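Local coordinates for levoglucosan dehydrogenase (Pseudarthrobacter phenanthrenivorans, PDB 6A3F), which oxidises levoglucosan (1,6-anhydro-beta-D-glucose) to 3-dehydrolevoglucosan, using NAD(+) as the electron acceptor, and works as a homotetramer of the Gfo/Idh/MocA family, at residues 217-222 / 384-389; 270-275 / 280-285; 344-347 / 352-355; 155-160 / 359-364; 112-115 / 119-122. One frame throughout, in Å; residues are numbered along the deposited sequence.

Contact 1 (217-222 / 384-389); sequences MARYLV and YQVALI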
# COMPACT_ATOMS: atom_id res chain seq x y z
N MET B 217 2.17 15.29 -18.93
CA MET B 217 1.08 15.14 -17.95
C MET B 217 0.74 16.46 -17.26
O MET B 217 -0.42 16.70 -17.04
CB MET B 217 1.39 14.10 -16.87
CG MET B 217 1.30 12.73 -17.40
SD MET B 217 1.52 11.43 -16.11
CE MET B 217 1.71 10.04 -17.22
N ALA B 218 1.72 17.26 -16.89
CA ALA B 218 1.48 18.55 -16.25
C ALA B 218 0.70 19.47 -17.21
O ALA B 218 -0.23 20.15 -16.78
CB ALA B 218 2.75 19.17 -15.81
N ARG B 219 1.07 19.45 -18.49
CA ARG B 219 0.38 20.32 -19.46
C ARG B 219 -1.07 19.83 -19.63
O ARG B 219 -2.01 20.63 -19.75
CB ARG B 219 1.15 20.34 -20.78
CG ARG B 219 2.43 21.17 -20.73
CD ARG B 219 3.03 21.23 -22.15
NE ARG B 219 2.21 22.03 -23.04
CZ ARG B 219 1.44 21.58 -24.02
NH1 ARG B 219 1.39 20.29 -24.34
NH2 ARG B 219 0.69 22.44 -24.69
N TYR B 220 -1.24 18.51 -19.64
CA TYR B 220 -2.56 17.88 -19.89
C TYR B 220 -3.53 18.15 -18.72
O TYR B 220 -4.71 18.47 -18.91
CB TYR B 220 -2.35 16.39 -20.18
CG TYR B 220 -3.57 15.52 -20.35
CD1 TYR B 220 -4.58 15.86 -21.24
CD2 TYR B 220 -3.73 14.37 -19.59
CE1 TYR B 220 -5.70 15.05 -21.42
CE2 TYR B 220 -4.83 13.54 -19.77
CZ TYR B 220 -5.82 13.88 -20.68
OH TYR B 220 -6.90 13.07 -20.84
N LEU B 221 -3.05 17.97 -17.52
CA LEU B 221 -3.90 17.97 -16.35
C LEU B 221 -3.96 19.38 -15.74
O LEU B 221 -4.97 19.67 -15.07
CB LEU B 221 -3.34 16.99 -15.29
CG LEU B 221 -3.27 15.53 -15.74
CD1 LEU B 221 -2.49 14.70 -14.73
CD2 LEU B 221 -4.65 14.95 -15.97
N VAL B 222 -2.87 20.18 -15.80
CA VAL B 222 -2.81 21.47 -15.09
C VAL B 222 -2.94 22.64 -16.09
O VAL B 222 -3.84 23.47 -15.96
CB VAL B 222 -1.53 21.64 -14.25
CG1 VAL B 222 -1.51 22.94 -13.48
CG2 VAL B 222 -1.37 20.47 -13.30
N TYR B 384 6.65 20.27 -29.52
CA TYR B 384 7.48 21.45 -29.60
C TYR B 384 7.40 22.29 -28.31
O TYR B 384 8.44 22.73 -27.84
CB TYR B 384 7.10 22.23 -30.86
CG TYR B 384 7.81 23.55 -31.03
CD1 TYR B 384 9.14 23.72 -30.68
CD2 TYR B 384 7.14 24.64 -31.59
CE1 TYR B 384 9.78 24.94 -30.83
CE2 TYR B 384 7.76 25.88 -31.71
CZ TYR B 384 9.09 26.02 -31.37
OH TYR B 384 9.69 27.23 -31.52
N GLN B 385 6.20 22.45 -27.71
CA GLN B 385 6.05 23.17 -26.45
C GLN B 385 6.88 22.48 -25.35
O GLN B 385 7.49 23.14 -24.52
CB GLN B 385 4.58 23.28 -26.03
CG GLN B 385 4.39 24.11 -24.76
CD GLN B 385 4.82 25.56 -24.95
OE1 GLN B 385 4.10 26.35 -25.56
NE2 GLN B 385 5.99 25.91 -24.44
N VAL B 386 6.89 21.15 -25.33
CA VAL B 386 7.71 20.45 -24.37
C VAL B 386 9.20 20.73 -24.66
O VAL B 386 9.99 20.96 -23.71
CB VAL B 386 7.38 18.94 -24.36
CG1 VAL B 386 8.39 18.14 -23.55
CG2 VAL B 386 5.96 18.72 -23.85
N ALA B 387 9.59 20.68 -25.92
CA ALA B 387 11.02 20.99 -26.25
C ALA B 387 11.41 22.40 -25.76
O ALA B 387 12.57 22.59 -25.30
CB ALA B 387 11.26 20.83 -27.74
N LEU B 388 10.47 23.35 -25.84
CA LEU B 388 10.69 24.75 -25.39
C LEU B 388 10.81 24.75 -23.87
O LEU B 388 11.66 25.46 -23.32
CB LEU B 388 9.57 25.69 -25.83
CG LEU B 388 9.51 26.03 -27.32
CD1 LEU B 388 8.27 26.84 -27.64
CD2 LEU B 388 10.77 26.79 -27.77
N ILE B 389 10.03 23.89 -23.19
CA ILE B 389 10.14 23.80 -21.74
C ILE B 389 11.50 23.21 -21.38
O ILE B 389 12.14 23.72 -20.49
CB ILE B 389 9.01 22.95 -21.15
CG1 ILE B 389 7.68 23.70 -21.20
CG2 ILE B 389 9.38 22.53 -19.75
CD1 ILE B 389 6.47 22.77 -21.14

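Contact 2 (270-275 / 280-285); sequences TMIRFA and GSVEAT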
# COMPACT_ATOMS: atom_id res chain seq x y z
N THR B 270 12.94 20.57 -11.15
CA THR B 270 12.58 21.92 -11.56
C THR B 270 11.34 22.34 -10.78
O THR B 270 10.38 21.53 -10.68
CB THR B 270 12.38 22.02 -13.07
OG1 THR B 270 12.20 23.41 -13.39
CG2 THR B 270 11.20 21.21 -13.59
N MET B 271 11.35 23.59 -10.29
CA MET B 271 10.13 24.22 -9.83
C MET B 271 9.43 24.87 -11.04
O MET B 271 10.05 25.13 -12.09
CB MET B 271 10.38 25.24 -8.73
CG MET B 271 11.18 24.72 -7.54
SD MET B 271 11.22 25.84 -6.10
CE MET B 271 12.39 27.08 -6.67
N ILE B 272 8.11 25.05 -10.95
CA ILE B 272 7.29 25.49 -12.04
C ILE B 272 6.31 26.53 -11.53
O ILE B 272 5.70 26.39 -10.45
CB ILE B 272 6.50 24.32 -12.66
CG1 ILE B 272 7.40 23.17 -13.10
CG2 ILE B 272 5.54 24.80 -13.76
CD1 ILE B 272 6.64 21.86 -13.17
N ARG B 273 6.19 27.61 -12.32
CA ARG B 273 5.06 28.48 -12.20
C ARG B 273 4.19 28.25 -13.43
O ARG B 273 4.63 28.43 -14.57
CB ARG B 273 5.46 29.95 -12.03
CG ARG B 273 4.25 30.89 -12.10
CD ARG B 273 3.32 30.84 -10.87
NE ARG B 273 4.09 31.32 -9.72
CZ ARG B 273 3.61 31.42 -8.49
NH1 ARG B 273 2.33 31.17 -8.26
NH2 ARG B 273 4.43 31.73 -7.51
N PHE B 274 2.95 27.87 -13.20
CA PHE B 274 2.06 27.64 -14.29
C PHE B 274 1.45 28.98 -14.76
O PHE B 274 1.24 29.88 -13.94
CB PHE B 274 0.94 26.67 -13.88
CG PHE B 274 1.41 25.25 -13.73
CD1 PHE B 274 1.49 24.41 -14.83
CD2 PHE B 274 1.81 24.78 -12.48
CE1 PHE B 274 1.93 23.10 -14.68
CE2 PHE B 274 2.24 23.46 -12.33
CZ PHE B 274 2.30 22.64 -13.44
N ALA B 275 1.10 29.03 -16.04
CA ALA B 275 0.38 30.18 -16.67
C ALA B 275 -0.89 30.52 -15.88
O ALA B 275 -1.16 31.69 -15.70
CB ALA B 275 0.06 29.91 -18.11
N GLY B 280 4.21 24.22 -9.04
CA GLY B 280 4.51 22.79 -9.00
C GLY B 280 5.99 22.48 -9.12
O GLY B 280 6.85 23.35 -9.14
N SER B 281 6.27 21.20 -9.29
CA SER B 281 7.64 20.74 -9.41
C SER B 281 7.63 19.36 -10.09
O SER B 281 6.62 18.66 -10.00
CB SER B 281 8.39 20.74 -8.08
OG SER B 281 7.97 19.72 -7.19
N VAL B 282 8.67 19.12 -10.88
CA VAL B 282 8.91 17.87 -11.60
C VAL B 282 10.32 17.37 -11.25
O VAL B 282 11.29 18.17 -11.20
CB VAL B 282 8.72 18.03 -13.13
CG1 VAL B 282 9.36 16.86 -13.89
CG2 VAL B 282 7.27 18.19 -13.51
N GLU B 283 10.45 16.08 -10.94
CA GLU B 283 11.75 15.49 -10.65
C GLU B 283 11.83 14.20 -11.43
O GLU B 283 10.86 13.37 -11.37
CB GLU B 283 11.93 15.22 -9.15
CG GLU B 283 13.24 14.59 -8.76
CD GLU B 283 13.44 14.53 -7.25
OE1 GLU B 283 12.93 15.47 -6.51
OE2 GLU B 283 14.07 13.54 -6.81
N ALA B 284 12.95 13.98 -12.08
CA ALA B 284 13.17 12.70 -12.79
C ALA B 284 14.62 12.25 -12.57
O ALA B 284 15.52 13.10 -12.45
CB ALA B 284 12.78 12.80 -14.25
N THR B 285 14.84 10.94 -12.48
CA THR B 285 16.17 10.40 -12.29
C THR B 285 16.25 8.98 -12.88
O THR B 285 15.26 8.24 -12.95
CB THR B 285 16.56 10.42 -10.80
OG1 THR B 285 17.96 10.16 -10.70
CG2 THR B 285 15.78 9.40 -9.98

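Contact 3 (344-347 / 352-355); sequences GLWP and GIGY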
# COMPACT_ATOMS: atom_id res chain seq x y z
N GLY B 344 -13.32 0.25 -24.92
CA GLY B 344 -12.33 -0.53 -25.72
C GLY B 344 -11.56 -1.55 -24.89
O GLY B 344 -10.76 -2.30 -25.48
N LEU B 345 -11.79 -1.68 -23.60
CA LEU B 345 -10.85 -2.45 -22.76
C LEU B 345 -11.58 -3.63 -22.09
O LEU B 345 -12.27 -4.39 -22.73
CB LEU B 345 -10.19 -1.48 -21.76
CG LEU B 345 -9.46 -0.31 -22.43
CD1 LEU B 345 -8.98 0.73 -21.46
CD2 LEU B 345 -8.34 -0.86 -23.28
N TRP B 346 -11.27 -3.89 -20.82
CA TRP B 346 -11.59 -5.17 -20.21
C TRP B 346 -12.96 -5.13 -19.52
O TRP B 346 -13.42 -4.07 -19.17
CB TRP B 346 -10.48 -5.60 -19.24
CG TRP B 346 -9.13 -5.67 -19.91
CD1 TRP B 346 -8.02 -4.97 -19.54
CD2 TRP B 346 -8.75 -6.46 -21.05
NE1 TRP B 346 -6.96 -5.28 -20.35
CE2 TRP B 346 -7.38 -6.19 -21.29
CE3 TRP B 346 -9.38 -7.38 -21.88
CZ2 TRP B 346 -6.66 -6.80 -22.31
CZ3 TRP B 346 -8.68 -7.97 -22.90
CH2 TRP B 346 -7.34 -7.66 -23.14
N PRO B 347 -13.57 -6.31 -19.31
CA PRO B 347 -14.95 -6.44 -18.84
C PRO B 347 -15.16 -5.92 -17.42
O PRO B 347 -16.29 -5.56 -17.08
CB PRO B 347 -15.32 -7.95 -18.89
CG PRO B 347 -14.11 -8.65 -19.42
CD PRO B 347 -13.16 -7.57 -19.89
N GLY B 352 -6.60 -5.97 -15.94
CA GLY B 352 -5.16 -5.62 -15.96
C GLY B 352 -4.80 -4.82 -17.19
O GLY B 352 -4.95 -5.33 -18.31
N ILE B 353 -4.40 -3.58 -16.95
CA ILE B 353 -3.83 -2.67 -17.96
C ILE B 353 -2.30 -2.79 -17.87
O ILE B 353 -1.74 -2.64 -16.82
CB ILE B 353 -4.28 -1.23 -17.68
CG1 ILE B 353 -5.81 -1.04 -17.71
CG2 ILE B 353 -3.57 -0.24 -18.59
CD1 ILE B 353 -6.46 -1.36 -19.04
N GLY B 354 -1.66 -3.06 -19.00
CA GLY B 354 -0.21 -2.94 -19.17
C GLY B 354 0.17 -1.86 -20.19
O GLY B 354 -0.63 -0.99 -20.61
N TYR B 355 1.43 -1.87 -20.57
CA TYR B 355 1.97 -0.85 -21.43
C TYR B 355 1.25 -0.85 -22.78
O TYR B 355 1.04 0.18 -23.35
CB TYR B 355 3.45 -1.12 -21.67
CG TYR B 355 4.18 -0.08 -22.49
CD1 TYR B 355 4.67 1.09 -21.91
CD2 TYR B 355 4.34 -0.24 -23.86
CE1 TYR B 355 5.27 2.06 -22.69
CE2 TYR B 355 4.97 0.72 -24.64
CZ TYR B 355 5.45 1.87 -24.05
OH TYR B 355 6.13 2.78 -24.83

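Contact 4 (155-160 / 359-364); sequences RTPAVA and KIIEAH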
# COMPACT_ATOMS: atom_id res chain seq x y z
N ARG B 155 -2.45 8.34 -21.90
CA ARG B 155 -3.58 7.57 -22.29
C ARG B 155 -3.70 6.31 -21.39
O ARG B 155 -4.47 5.41 -21.71
CB ARG B 155 -3.53 7.22 -23.79
CG ARG B 155 -4.02 8.38 -24.65
CD ARG B 155 -3.82 8.23 -26.14
NE ARG B 155 -4.68 9.17 -26.85
CZ ARG B 155 -4.42 10.46 -27.09
NH1 ARG B 155 -3.29 11.02 -26.69
NH2 ARG B 155 -5.33 11.17 -27.75
N THR B 156 -2.95 6.23 -20.29
CA THR B 156 -3.32 5.32 -19.21
C THR B 156 -4.73 5.71 -18.73
O THR B 156 -4.96 6.88 -18.41
CB THR B 156 -2.35 5.39 -18.03
OG1 THR B 156 -0.97 5.26 -18.40
CG2 THR B 156 -2.66 4.36 -16.96
N PRO B 157 -5.65 4.74 -18.67
CA PRO B 157 -7.01 5.14 -18.36
C PRO B 157 -7.08 5.96 -17.06
O PRO B 157 -7.84 6.91 -17.01
CB PRO B 157 -7.79 3.84 -18.33
CG PRO B 157 -7.09 3.03 -19.37
CD PRO B 157 -5.63 3.38 -19.16
N ALA B 158 -6.33 5.59 -16.03
CA ALA B 158 -6.30 6.32 -14.76
C ALA B 158 -5.94 7.80 -14.94
O ALA B 158 -6.43 8.65 -14.21
CB ALA B 158 -5.33 5.64 -13.85
N VAL B 159 -5.04 8.10 -15.86
CA VAL B 159 -4.61 9.46 -16.12
C VAL B 159 -5.73 10.25 -16.84
O VAL B 159 -6.03 11.40 -16.46
CB VAL B 159 -3.29 9.47 -16.90
CG1 VAL B 159 -2.87 10.92 -17.25
CG2 VAL B 159 -2.21 8.72 -16.12
N ALA B 160 -6.37 9.62 -17.81
CA ALA B 160 -7.56 10.22 -18.46
C ALA B 160 -8.70 10.39 -17.45
O ALA B 160 -9.47 11.32 -17.57
CB ALA B 160 -8.01 9.37 -19.61
N LYS B 359 -0.58 2.07 -25.79
CA LYS B 359 -0.26 2.19 -27.24
C LYS B 359 -1.49 1.90 -28.12
O LYS B 359 -1.64 2.50 -29.21
CB LYS B 359 0.90 1.27 -27.62
CG LYS B 359 2.23 1.54 -26.92
CD LYS B 359 2.81 2.93 -27.21
CE LYS B 359 3.36 3.08 -28.63
NZ LYS B 359 3.73 4.49 -28.87
N ILE B 360 -2.34 0.97 -27.68
CA ILE B 360 -3.57 0.64 -28.40
C ILE B 360 -4.55 1.83 -28.39
O ILE B 360 -5.16 2.18 -29.45
CB ILE B 360 -4.20 -0.68 -27.87
CG1 ILE B 360 -3.35 -1.90 -28.21
CG2 ILE B 360 -5.60 -0.86 -28.43
CD1 ILE B 360 -3.70 -3.12 -27.43
N ILE B 361 -4.66 2.50 -27.26
CA ILE B 361 -5.53 3.65 -27.10
C ILE B 361 -4.98 4.80 -27.93
O ILE B 361 -5.72 5.49 -28.64
CB ILE B 361 -5.66 4.04 -25.63
CG1 ILE B 361 -6.38 2.96 -24.83
CG2 ILE B 361 -6.39 5.36 -25.46
CD1 ILE B 361 -6.23 3.13 -23.36
N GLU B 362 -3.67 5.01 -27.83
CA GLU B 362 -2.96 6.02 -28.64
C GLU B 362 -3.28 5.83 -30.13
O GLU B 362 -3.70 6.79 -30.81
CB GLU B 362 -1.47 5.93 -28.31
CG GLU B 362 -0.59 6.97 -29.00
CD GLU B 362 0.87 6.76 -28.65
OE1 GLU B 362 1.38 5.63 -28.92
OE2 GLU B 362 1.47 7.71 -28.07
N ALA B 363 -3.09 4.62 -30.64
CA ALA B 363 -3.35 4.31 -32.05
C ALA B 363 -4.82 4.52 -32.41
O ALA B 363 -5.17 5.01 -33.53
CB ALA B 363 -2.85 2.94 -32.37
N HIS B 364 -5.73 4.15 -31.50
CA HIS B 364 -7.14 4.41 -31.76
C HIS B 364 -7.38 5.89 -32.00
O HIS B 364 -8.11 6.27 -32.96
CB HIS B 364 -8.02 3.93 -30.59
CG HIS B 364 -9.48 4.15 -30.84
ND1 HIS B 364 -10.24 5.03 -30.11
CD2 HIS B 364 -10.31 3.63 -31.77
CE1 HIS B 364 -11.48 5.04 -30.59
NE2 HIS B 364 -11.54 4.22 -31.61

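Contact 5 (112-115 / 119-122); sequences AAAE and HIIC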
# COMPACT_ATOMS: atom_id res chain seq x y z
N ALA B 112 10.56 15.21 -44.08
CA ALA B 112 10.42 14.52 -45.35
C ALA B 112 9.03 13.87 -45.48
O ALA B 112 8.37 14.02 -46.54
CB ALA B 112 11.54 13.52 -45.52
N ALA B 113 8.57 13.19 -44.42
CA ALA B 113 7.20 12.64 -44.39
C ALA B 113 6.14 13.75 -44.50
O ALA B 113 5.13 13.59 -45.18
CB ALA B 113 7.01 11.85 -43.11
N ALA B 114 6.29 14.84 -43.77
CA ALA B 114 5.34 15.96 -43.87
C ALA B 114 5.25 16.46 -45.33
O ALA B 114 4.17 16.69 -45.85
CB ALA B 114 5.73 17.08 -42.94
N GLU B 115 6.39 16.57 -45.98
CA GLU B 115 6.41 17.13 -47.37
C GLU B 115 5.80 16.11 -48.33
O GLU B 115 5.26 16.48 -49.34
CB GLU B 115 7.84 17.56 -47.74
CG GLU B 115 8.27 18.89 -47.13
CD GLU B 115 9.76 19.16 -47.26
OE1 GLU B 115 10.46 18.33 -47.90
OE2 GLU B 115 10.24 20.20 -46.73
N HIS B 119 0.69 11.06 -42.73
CA HIS B 119 0.36 11.22 -41.31
C HIS B 119 1.51 10.64 -40.48
O HIS B 119 2.14 9.62 -40.88
CB HIS B 119 -0.98 10.53 -41.00
CG HIS B 119 -2.12 10.97 -41.86
ND1 HIS B 119 -2.75 12.21 -41.73
CD2 HIS B 119 -2.76 10.32 -42.86
CE1 HIS B 119 -3.71 12.30 -42.63
NE2 HIS B 119 -3.76 11.15 -43.32
N ILE B 120 1.80 11.28 -39.36
CA ILE B 120 3.05 10.92 -38.65
C ILE B 120 2.76 10.71 -37.16
O ILE B 120 2.20 11.61 -36.52
CB ILE B 120 4.14 12.00 -38.81
CG1 ILE B 120 4.39 12.37 -40.28
CG2 ILE B 120 5.41 11.56 -38.09
CD1 ILE B 120 4.96 13.78 -40.46
N ILE B 121 3.25 9.60 -36.62
CA ILE B 121 3.46 9.47 -35.18
C ILE B 121 4.96 9.36 -34.92
O ILE B 121 5.61 8.53 -35.47
CB ILE B 121 2.64 8.32 -34.54
CG1 ILE B 121 2.85 8.27 -33.01
CG2 ILE B 121 2.93 6.98 -35.15
CD1 ILE B 121 1.71 7.54 -32.28
N CYS B 122 5.43 10.20 -34.02
CA CYS B 122 6.82 10.26 -33.72
C CYS B 122 7.06 10.02 -32.24
O CYS B 122 6.38 10.56 -31.39
CB CYS B 122 7.36 11.61 -34.16
SG CYS B 122 9.15 11.78 -33.96

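Contact 1 (217-222 / 384-389)
Gln385 CG stands anti to its backbone N (chi1 -176°), and a bend at chi3 (69°) turns Arg219 NE toward it; a second bend, at chi2 of Gln385, swings the amide away. The contact is a helix-helix packing, joining the last turn of helix 206-221 to helix 380-399. The two axes stay 11.7 Å apart and are inclined by 121° between their N-to-C directions. Arg219 bridges this wide gap and carries most of the contact. NE of Arg219 lies 3.5 Å from CG of Gln385, while CB of Gln385 sits over one face of the Arg219 guanidinium, displaced toward its rim and 3.9 Å above its plane. No hydrogen bond links the two segments. The charged end of Arg219 is held instead by salt bridges from NH1 to Asp382 and from NH2 to Glu224, which pin the flat group where the glutamine carbons can pack on it. In the Gln385 amide, OE1 accepts from the backbone N of Ile408 and NE2 donates to the carbonyl O of Pro406; these bonds tie the C-terminal tail to the helix. Two apolar side chains also meet the methylene before NE: CG2 of Val386 is 4.2 Å from CD of Arg219, and CD1 of Ile389 approaches that same CD to 3.9 Å.

Contact 2 (270-275 / 280-285)
Backbone hydrogen bonds join Thr270 to Val282 and Ile272 to Gly280, making a beta hairpin from strands 267-274 and 279-285 in the mixed sheet of the C-terminal domain. Both are antiparallel hydrogen-bonded pairs. Thr270 N meets Val282 O at 2.9 Å, and Val282 N returns a nearly straight bond (161°) to Thr270 O. At the Gly280 end the geometry is less regular: Ile272 N is 2.8 Å from Gly280 O, bent to 138° at the hydrogen, with the donor above the carbonyl plane. Between these pairs lies the non-hydrogen-bonded pair Met271 and Ser281, where a CA-H...O contact brings Ser281 CA within 3.1 Å of Thr270 O. Ser281 OG is hydrogen-bonded to Arg178, and Met271 packs on Asn229 of a second subunit.

On the face of Thr270, Ile272 and Val282 the cross-strand side-chain contacts are apolar. Thr270 runs alongside Val282, its CG2 4.1 Å from CB of Val282. With CG1 of Ile272 anti to its carbonyl carbon (chi1 -55°), CD1 reaches 3.7 Å from CG2 of Val282. Phe274, whose ring meets Phe225 edge-to-face, receives Ile272 CG2 over the centre of one face and places CE2 obliquely 3.9 Å from Gly280 N.

Contact 3 (344-347 / 352-355)
Trp346 and Gly352 supply the polar part of this contact. The indole NE1 of Trp346 lies 2.9 Å from the carbonyl O of Gly352, but the N-H is bent to 117°, a weak hydrogen bond. NE1 also bonds OE2 of Glu357, its stronger partner, and the same carboxylate through OE1 takes the backbone N of Gly354. The Gly352 oxygen comes to the five-membered side of the indole at a slant, with CD1 of Trp346 only 3.3 Å away.

Both segments belong to the long loop that follows strand 330-334, leads into helix 355-371 and holds Tyr355, an NADH-binding residue. In the assembly this loop faces a third subunit, where Tyr355 of that neighbouring subunit meets Trp346 edge-to-face and Lys36 of that neighbouring subunit bonds the carbonyl oxygens of Gly344 and Leu345.

The apolar contacts converge on a single methyl. Ile353 has chi1 at -60° and chi2 at -62°, a folded shape that turns CD1 back toward segment 344-347. CD1 of Ile353 packs 4.0 Å from CD1 of Trp346. Leu345 adds the second apolar neighbour, its side chain crossing that of Ile353 at about a right angle, with their CD1 atoms 4.1 Å apart.

Contact 4 (155-160 / 359-364)
Arg155 and Ile361 provide most of the contact between the segment that leads into helix 157-167 and the middle of helix 355-371. The arginine chain is extended from CG to NE and runs past the isoleucine, CB of Arg155 being 3.8 Å from the branch methyl CG2 of Ile361. The other arm of Ile361 reaches the backbone, with CD1 3.3 Å from the carbonyl O of Arg155 and 4.1 Å from CG of Pro157. Chi1 of -66° sets CG1 anti to the carbonyl carbon and CG2 anti to the backbone N, sending the two arms to separate parts of segment 155-160.

CD of Arg155 lies against Glu362, 3.4 Å from CA and 3.9 Å from CB of that residue. The Glu362 carboxylate goes elsewhere: OE1 uses its syn lone pair for a 2.6 Å salt bridge with NZ of Lys359. The Glu362 side chain lies about 4 Å from those of Ala150 and Asn152, both NADH-binding. Arg155 is paired separately, by NE with Asp365 and by NH1 with the carbonyl O of Ser377. Opposite charges lie near each other, Arg155 NH1 being 6.0 Å from Glu362 OE2, yet each has its own partner, and the contact rests on packing.

Contact 5 (112-115 / 119-122)
In the beta-alpha-beta unit formed by strand 96-100, helix 106-115 and strand 119-122, Ile120 of the second strand packs against Ala113 and Ala114 near the end of the helix. Of the three touching residues, only Ile120 has a side chain that goes beyond CB. Its CG1 stands anti to the carbonyl carbon (chi1 -52°) and the arm continues nearly extended, with chi2 at 154°, so that CD1 lies against the helix. CD1 of Ile120 is 3.9 Å from CB of Ala113 and 3.7 Å from the backbone N of Ala114. A wider apolar contact of 4.2 Å joins CD1 of Ile120 to CB of Ala114, so the terminal methyl touches both alanines. CG1 of Ile120 is also 3.9 Å from the Ala113 methyl, CB.

The small alanine side chains are consistent with the close approach of helix and strand, the CA atoms of Ala113 and Ile120 being 7.3 Å apart. This is the layering of the NAD-binding Rossmann fold, in which helices pack on a parallel sheet. Next to the contact, Ile120 touches Ile99, Ala113 touches Ile89 of helix 85-89, and Ala114 meets Ala139 and Val140 of helix 130-141. Strand 119-122 lies between 96-100 and 147-149, and the backbone of Ile120 is hydrogen-bonded to Val146 and Met148.

In the fold
Contacts 3 and 4 join directly, with Leu345 CD1 3.6 Å from Pro157 CG, while Leu221 CD2 of contact 1 lies 3.8 Å from Val159 O of contact 4. Contact 1 in turn meets contact 2 where Val222 CG1 approaches Phe274 CD1 to 3.6 Å. Contact 5, in the nucleotide-binding domain, reaches this chain of contacts through helix 355-371, Ile121 CD1 being 3.8 Å from Glu362 CD. Its centre is about 31 Å from that of contact 2 in the substrate-binding domain. Tyr355 of contact 3 binds NADH, and the Val386 side chain of contact 1 is about 7 Å from that of Lys124, which binds both NADH and levoglucosan.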